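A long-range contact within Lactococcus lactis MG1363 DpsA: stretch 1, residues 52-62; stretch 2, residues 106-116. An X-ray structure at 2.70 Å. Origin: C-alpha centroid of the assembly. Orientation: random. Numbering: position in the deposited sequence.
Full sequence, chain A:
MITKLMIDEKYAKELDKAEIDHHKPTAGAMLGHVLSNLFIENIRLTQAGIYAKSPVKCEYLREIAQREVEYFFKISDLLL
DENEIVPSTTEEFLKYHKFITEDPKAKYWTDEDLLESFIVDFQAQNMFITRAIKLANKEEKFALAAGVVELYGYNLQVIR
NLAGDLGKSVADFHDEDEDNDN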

# COMPACT_ATOMS: atom_id res chain seq x y z
N ALA A 52 -14.86 15.39 26.22
CA ALA A 52 -13.75 16.32 26.29
C ALA A 52 -13.90 17.34 25.18
O ALA A 52 -14.50 17.08 24.16
CB ALA A 52 -12.42 15.59 26.20
N LYS A 53 -13.42 18.56 25.39
CA LYS A 53 -13.65 19.64 24.43
C LYS A 53 -12.65 19.58 23.25
O LYS A 53 -13.07 19.40 22.08
CB LYS A 53 -13.59 20.98 25.17
CG LYS A 53 -14.45 21.10 26.47
CD LYS A 53 -15.95 20.70 26.35
CE LYS A 53 -16.65 20.69 27.74
NZ LYS A 53 -17.16 19.33 28.19
N SER A 54 -11.33 19.66 23.54
CA SER A 54 -10.26 19.65 22.54
C SER A 54 -10.37 18.40 21.71
O SER A 54 -10.28 17.30 22.26
CB SER A 54 -8.91 19.66 23.24
OG SER A 54 -7.87 19.30 22.36
N PRO A 55 -10.57 18.55 20.40
CA PRO A 55 -10.75 17.36 19.56
C PRO A 55 -9.42 16.56 19.46
O PRO A 55 -9.47 15.39 19.14
CB PRO A 55 -11.20 17.93 18.20
CG PRO A 55 -10.73 19.33 18.18
CD PRO A 55 -10.60 19.80 19.61
N VAL A 56 -8.27 17.17 19.78
CA VAL A 56 -6.99 16.46 19.82
C VAL A 56 -6.98 15.49 20.98
O VAL A 56 -6.72 14.31 20.78
CB VAL A 56 -5.76 17.43 19.92
CG1 VAL A 56 -4.57 16.78 20.51
CG2 VAL A 56 -5.39 17.96 18.54
N LYS A 57 -7.36 15.96 22.17
CA LYS A 57 -7.44 15.07 23.34
C LYS A 57 -8.52 13.98 23.16
O LYS A 57 -8.35 12.87 23.62
CB LYS A 57 -7.64 15.88 24.61
CG LYS A 57 -6.66 17.05 24.72
CD LYS A 57 -6.66 17.64 26.10
CE LYS A 57 -5.40 18.52 26.32
NZ LYS A 57 -5.71 19.99 26.32
N CYS A 58 -9.58 14.28 22.42
CA CYS A 58 -10.58 13.26 22.12
C CYS A 58 -10.08 12.12 21.25
O CYS A 58 -10.50 10.98 21.50
CB CYS A 58 -11.83 13.87 21.47
SG CYS A 58 -12.82 14.87 22.60
N GLU A 59 -9.28 12.40 20.23
CA GLU A 59 -8.76 11.39 19.31
C GLU A 59 -7.78 10.51 20.06
O GLU A 59 -7.78 9.29 19.90
CB GLU A 59 -8.08 12.06 18.12
CG GLU A 59 -7.99 11.20 16.83
CD GLU A 59 -6.84 11.63 15.87
OE1 GLU A 59 -5.63 11.42 16.17
OE2 GLU A 59 -7.20 12.17 14.77
N TYR A 60 -7.00 11.15 20.94
CA TYR A 60 -5.97 10.50 21.74
C TYR A 60 -6.57 9.59 22.78
O TYR A 60 -6.12 8.46 22.98
CB TYR A 60 -5.10 11.57 22.45
CG TYR A 60 -3.95 10.97 23.18
CD1 TYR A 60 -3.21 9.90 22.63
CD2 TYR A 60 -3.63 11.40 24.46
CE1 TYR A 60 -2.14 9.29 23.32
CE2 TYR A 60 -2.52 10.80 25.19
CZ TYR A 60 -1.79 9.74 24.59
OH TYR A 60 -0.72 9.12 25.24
N LEU A 61 -7.62 10.04 23.48
CA LEU A 61 -8.26 9.26 24.53
C LEU A 61 -8.98 8.07 23.95
O LEU A 61 -8.95 7.03 24.56
CB LEU A 61 -9.22 10.12 25.37
CG LEU A 61 -8.58 11.27 26.18
CD1 LEU A 61 -9.69 12.24 26.60
CD2 LEU A 61 -7.82 10.82 27.41
N ARG A 62 -9.60 8.22 22.78
CA ARG A 62 -10.26 7.12 22.05
C ARG A 62 -9.27 6.07 21.60
O ARG A 62 -9.63 4.92 21.39
CB ARG A 62 -10.96 7.63 20.79
CG ARG A 62 -12.25 8.36 21.04
CD ARG A 62 -13.12 8.63 19.84
NE ARG A 62 -13.98 9.77 20.09
CZ ARG A 62 -15.04 10.09 19.39
NH1 ARG A 62 -15.40 9.37 18.32
NH2 ARG A 62 -15.76 11.15 19.72
N ALA A 106 -18.72 13.42 35.18
CA ALA A 106 -17.45 13.68 34.50
C ALA A 106 -17.61 14.34 33.12
O ALA A 106 -16.70 15.05 32.70
CB ALA A 106 -16.64 12.37 34.40
N LYS A 107 -18.73 14.15 32.45
CA LYS A 107 -19.02 14.86 31.21
C LYS A 107 -18.92 16.37 31.31
O LYS A 107 -18.68 17.08 30.34
CB LYS A 107 -20.37 14.43 30.63
CG LYS A 107 -21.62 14.70 31.44
CD LYS A 107 -22.84 13.93 30.89
CE LYS A 107 -23.13 12.63 31.66
NZ LYS A 107 -23.75 11.45 30.88
N TYR A 108 -19.03 16.92 32.52
CA TYR A 108 -18.92 18.35 32.78
C TYR A 108 -17.63 18.74 33.48
O TYR A 108 -17.45 19.90 33.83
CB TYR A 108 -20.10 18.84 33.66
CG TYR A 108 -21.46 18.45 33.16
CD1 TYR A 108 -21.93 18.93 31.95
CD2 TYR A 108 -22.27 17.59 33.91
CE1 TYR A 108 -23.17 18.57 31.47
CE2 TYR A 108 -23.52 17.23 33.44
CZ TYR A 108 -23.96 17.72 32.22
OH TYR A 108 -25.20 17.36 31.73
N TRP A 109 -16.75 17.77 33.74
CA TRP A 109 -15.41 18.07 34.19
C TRP A 109 -14.65 18.81 33.11
O TRP A 109 -15.00 18.76 31.94
CB TRP A 109 -14.63 16.80 34.52
CG TRP A 109 -15.03 16.06 35.74
CD1 TRP A 109 -16.14 16.28 36.51
CD2 TRP A 109 -14.34 14.95 36.35
NE1 TRP A 109 -16.18 15.36 37.55
CE2 TRP A 109 -15.07 14.56 37.47
CE3 TRP A 109 -13.14 14.28 36.06
CZ2 TRP A 109 -14.68 13.49 38.31
CZ3 TRP A 109 -12.75 13.22 36.88
CH2 TRP A 109 -13.51 12.86 37.99
N THR A 110 -13.55 19.43 33.53
CA THR A 110 -12.67 20.05 32.59
C THR A 110 -11.64 19.04 32.04
O THR A 110 -11.39 17.99 32.65
CB THR A 110 -12.03 21.23 33.29
OG1 THR A 110 -11.60 22.17 32.30
CG2 THR A 110 -10.74 20.84 34.03
N ASP A 111 -11.08 19.37 30.88
CA ASP A 111 -10.10 18.55 30.22
C ASP A 111 -8.90 18.30 31.09
O ASP A 111 -8.41 17.18 31.14
CB ASP A 111 -9.69 19.16 28.87
CG ASP A 111 -10.81 19.14 27.87
OD1 ASP A 111 -10.58 19.63 26.75
OD2 ASP A 111 -11.94 18.67 28.13
N GLU A 112 -8.40 19.33 31.76
CA GLU A 112 -7.27 19.18 32.67
C GLU A 112 -7.60 18.17 33.76
O GLU A 112 -6.77 17.34 34.16
CB GLU A 112 -6.83 20.52 33.27
CG GLU A 112 -6.38 21.58 32.23
CD GLU A 112 -7.51 22.24 31.35
OE1 GLU A 112 -7.36 22.29 30.09
OE2 GLU A 112 -8.56 22.72 31.88
N ASP A 113 -8.86 18.17 34.24
CA ASP A 113 -9.24 17.27 35.33
C ASP A 113 -9.49 15.84 34.84
O ASP A 113 -9.20 14.91 35.56
CB ASP A 113 -10.49 17.77 36.10
CG ASP A 113 -10.23 19.09 36.91
OD1 ASP A 113 -9.17 19.18 37.57
OD2 ASP A 113 -11.02 20.06 36.95
N LEU A 114 -10.03 15.65 33.64
CA LEU A 114 -10.17 14.29 33.11
C LEU A 114 -8.80 13.64 33.02
O LEU A 114 -8.63 12.51 33.41
CB LEU A 114 -10.82 14.34 31.74
CG LEU A 114 -12.31 14.72 31.79
CD1 LEU A 114 -12.68 15.38 30.50
CD2 LEU A 114 -13.15 13.48 32.01
N LEU A 115 -7.82 14.38 32.50
CA LEU A 115 -6.48 13.82 32.29
C LEU A 115 -5.89 13.41 33.59
O LEU A 115 -5.34 12.32 33.70
CB LEU A 115 -5.58 14.82 31.59
CG LEU A 115 -5.48 14.51 30.09
CD1 LEU A 115 -6.82 14.57 29.39
CD2 LEU A 115 -4.53 15.45 29.44
N GLU A 116 -6.03 14.28 34.58
CA GLU A 116 -5.50 14.03 35.91
C GLU A 116 -6.11 12.78 36.58
O GLU A 116 -5.41 12.05 37.28
CB GLU A 116 -5.72 15.27 36.76
CG GLU A 116 -4.68 15.45 37.85
CD GLU A 116 -4.61 16.88 38.34
OE1 GLU A 116 -3.71 17.64 37.87
OE2 GLU A 116 -5.50 17.22 39.15

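A single carboxylate, that of D111, gathers the backbone amides of two successive residues on a distant loop, and most of the polar content of this contact passes through it. The donors are K53 and S54, which lie just ahead of a helix starting at P55. K53 N gives a well-aligned hydrogen bond to D111 OD2 at 3.1 Å, with an angle of 166° at the hydrogen, and S54 N gives another to D111 OD1 at 3.3 Å and 173°. A weak third bond, K53 N to D111 OD1 at 3.3 Å, is bent to 135°, as expected when one N-H already points at the neighbouring oxygen.

The arrangement illustrates a general principle: an aspartate can fix a loop by binding its main chain, leaving the side chains of the bound residues free for other work. S54 is a clear case. While its amide faces D111, its side chain caps the helix that follows, with S54 OG accepting weak bonds from V56 N and K57 N, both at 3.4 Å. The loop is thus held from another helix through its backbone, and its hydroxyl caps the helix that follows.

D111 is well placed for this role. It stands in the first turn of its helix, its CA-to-CB bond points toward the other stretch, and its residue is buried. Its CA lies 5.8 Å from the CA of A52, so the short aspartate side chain suffices to reach the loop. A52 packs closely against the same carboxylate, its CB 3.7 Å from D111 OD2, and also meets L114, with A52 CB 4.3 Å from L114 CD1. A52 thus lies between the carboxylate of D111 and the apolar side chain of L114.

Beyond the loop the contact becomes sparser. The two helices run nearly parallel, at 20°, but their axes come no closer than 11.9 Å, and side chains from both helices meet in the space between. L61 CD2 touches L115 CD1 at 4.4 Å, one full helical turn along from K57 and D111 respectively. K57 contributes its aliphatic portion: its CD lies 4.4 Å from D111 CB, and its CE 4.5 Å from L115 CD2. None of these distances is tight, so the helices touch lightly while the loop is gripped.

The K53 side chain reaches toward the residues ahead of D111, bringing K53 NZ to 3.5 Å from K107 O. In all, the two stretches bury 378 Å² between them, and D111 has the largest covered area of any residue here.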